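Local coordinates for geranyltranstransferase (IspA) (Helicobacter pylori, PDB 3LLW), which acts as a geranyltransferase of isoprenoid biosynthesis, a magnesium-dependent enzyme of the FPP/GGPP synthase family that joins isoprenoid diphosphates head to tail, at the interface of chains A and B. Coordinates in Å, arbitrary orientation; residue numbers count along the deposited sequence, not the author numbering. Chains: chain A/B, Geranyltranstransferase (IspA).

The interface of chains A and B. Residues chain A 29-31, 33, 36; chain B 158-159, 163, 166-167, 183.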
loop_
_atom_site.group_PDB
_atom_site.type_symbol
_atom_site.label_atom_id
_atom_site.label_comp_id
_atom_site.label_asym_id
_atom_site.label_seq_id
_atom_site.Cartn_x
_atom_site.Cartn_y
_atom_site.Cartn_z
ATOM N N LEU A 29 1.143 4.114 19.023
ATOM C CA LEU A 29 0.729 2.722 18.886
ATOM C C LEU A 29 0.577 2.027 20.248
ATOM O O LEU A 29 1.564 1.673 20.904
ATOM C CB LEU A 29 1.703 1.948 17.991
ATOM C CG LEU A 29 1.181 1.052 16.857
ATOM C CD1 LEU A 29 2.074 -0.169 16.705
ATOM C CD2 LEU A 29 -0.282 0.640 17.004
ATOM N N GLU A 30 -0.674 1.834 20.652
ATOM C CA GLU A 30 -1.002 1.160 21.896
ATOM C C GLU A 30 -0.997 -0.358 21.670
ATOM O O GLU A 30 -1.839 -0.889 20.925
ATOM C CB GLU A 30 -2.382 1.613 22.389
ATOM C CG GLU A 30 -2.878 2.935 21.774
ATOM C CD GLU A 30 -4.257 3.372 22.277
ATOM O OE1 GLU A 30 -5.167 2.518 22.401
ATOM O OE2 GLU A 30 -4.434 4.585 22.534
ATOM N N SER A 31 -0.027 -1.036 22.288
ATOM C CA SER A 31 0.041 -2.495 22.303
ATOM C C SER A 31 1.063 -3.006 23.316
ATOM O O SER A 31 1.839 -2.240 23.889
ATOM C CB SER A 31 0.392 -3.050 20.921
ATOM O OG SER A 31 1.788 -2.999 20.679
ATOM N N HIS A 33 3.439 -4.936 22.367
ATOM C CA HIS A 33 4.657 -5.206 21.605
ATOM C C HIS A 33 5.752 -4.245 22.073
ATOM O O HIS A 33 5.559 -3.023 22.030
ATOM C CB HIS A 33 4.431 -5.062 20.099
ATOM C CG HIS A 33 5.486 -5.720 19.260
ATOM N ND1 HIS A 33 6.784 -5.260 19.191
ATOM C CD2 HIS A 33 5.424 -6.792 18.438
ATOM C CE1 HIS A 33 7.478 -6.030 18.371
ATOM N NE2 HIS A 33 6.673 -6.960 17.892
ATOM N N LEU A 36 7.605 -2.322 18.318
ATOM C CA LEU A 36 7.025 -2.054 16.999
ATOM C C LEU A 36 6.800 -0.563 16.674
ATOM O O LEU A 36 7.015 -0.129 15.537
ATOM C CB LEU A 36 5.738 -2.861 16.807
ATOM C CG LEU A 36 5.285 -3.065 15.358
ATOM C CD1 LEU A 36 6.219 -4.040 14.643
ATOM C CD2 LEU A 36 3.854 -3.563 15.337
ATOM N N ILE B 158 -0.464 -0.438 10.025
ATOM C CA ILE B 158 0.283 -0.616 11.287
ATOM C C ILE B 158 -0.626 -0.614 12.524
ATOM O O ILE B 158 -0.332 -1.286 13.506
ATOM C CB ILE B 158 1.438 0.460 11.452
ATOM C CG1 ILE B 158 2.371 0.141 12.637
ATOM C CG2 ILE B 158 0.881 1.869 11.638
ATOM C CD1 ILE B 158 3.101 -1.206 12.548
ATOM N N LYS B 159 -1.736 0.121 12.464
ATOM C CA LYS B 159 -2.655 0.214 13.598
ATOM C C LYS B 159 -3.681 -0.914 13.592
ATOM O O LYS B 159 -4.419 -1.097 14.567
ATOM C CB LYS B 159 -3.350 1.582 13.628
ATOM C CG LYS B 159 -2.434 2.730 14.054
ATOM C CD LYS B 159 -3.210 4.027 14.281
ATOM C CE LYS B 159 -2.390 5.001 15.132
ATOM N NZ LYS B 159 -3.148 6.207 15.584
ATOM N N LEU B 163 -0.053 -4.820 13.104
ATOM C CA LEU B 163 0.126 -4.984 14.547
ATOM C C LEU B 163 -0.249 -6.391 15.011
ATOM O O LEU B 163 0.537 -7.046 15.710
ATOM C CB LEU B 163 -0.671 -3.948 15.334
ATOM C CG LEU B 163 -0.697 -4.103 16.859
ATOM C CD1 LEU B 163 0.722 -4.072 17.485
ATOM C CD2 LEU B 163 -1.604 -3.050 17.478
ATOM N N ALA B 166 2.371 -8.758 13.562
ATOM C CA ALA B 166 3.642 -8.652 14.295
ATOM C C ALA B 166 3.601 -9.327 15.662
ATOM O O ALA B 166 4.534 -10.044 16.020
ATOM C CB ALA B 166 4.059 -7.210 14.439
ATOM N N LEU B 167 2.519 -9.089 16.406
ATOM C CA LEU B 167 2.249 -9.749 17.686
ATOM C C LEU B 167 2.290 -11.267 17.590
ATOM O O LEU B 167 2.942 -11.933 18.418
ATOM C CB LEU B 167 0.890 -9.315 18.248
ATOM C CG LEU B 167 0.755 -7.891 18.782
ATOM C CD1 LEU B 167 -0.709 -7.624 19.080
ATOM C CD2 LEU B 167 1.610 -7.660 20.005
ATOM N N PHE B 183 -6.890 -9.537 21.831
ATOM C CA PHE B 183 -6.330 -8.334 21.237
ATOM C C PHE B 183 -5.538 -8.665 19.959
ATOM O O PHE B 183 -5.644 -7.939 18.966
ATOM C CB PHE B 183 -5.443 -7.622 22.262
ATOM C CG PHE B 183 -4.823 -6.343 21.767
ATOM C CD1 PHE B 183 -3.688 -6.358 20.948
ATOM C CD2 PHE B 183 -5.350 -5.123 22.150
ATOM C CE1 PHE B 183 -3.119 -5.187 20.492
ATOM C CE2 PHE B 183 -4.777 -3.938 21.705
ATOM C CZ PHE B 183 -3.657 -3.971 20.877
#
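B:Leu163, on helix 161-170, pushes both methyls against the loop of chain A that leads into helix 36-45. This is one patch of the two-fold symmetric interface between two copies of the protein, probably the dimer of the family, and its twin has the chains exchanged. The contact is essentially apolar: no nitrogen or oxygen of one chain comes within bonding reach of the other. With CG anti to the backbone N (chi1 173°), B:Leu163 turns its two methyls toward A:Leu29 and A:Ser31. Its CD1 lies 3.6 Å from A:Ser31 CB, while its CD2 meets A:Leu29 CD2 at 3.9 Å as the two leucines run past each other in opposite directions. A:Leu29 CD1 is 4.1 Å from B:Ile158 CG1, the two side chains crossing at a slant.

The apolar patch continues onto the start of helix 36-45, where A:Leu36 CD2 is 3.8 Å from B:Leu163 CD1. A:Leu36 and B:Ile158 point at each other tip to tip, A:Leu36 CD2 standing 3.7 Å from B:Ile158 CD1. Both A:Leu36 methyls, CD1 and CD2, lie 3.8 Å from B:Ala166 CB. Further along the B helix, B:Leu167 CD2 abuts the CB of A:His33, whose ring has A:Leu36 CB over one face, toward the rim.

Within chain A the A:His33 amide N donates to the hydroxyl A:Ser31 OG (3.1 Å, 160° at H), which may help to set the turn of the segment. A:Glu30 is poorly ordered, so the approach of B:Phe183 CZ to its carbonyl O, 3.6 Å, is a loose contact and not a hydrogen bond; the same ring also brings CE1 near A:Ser31 CB.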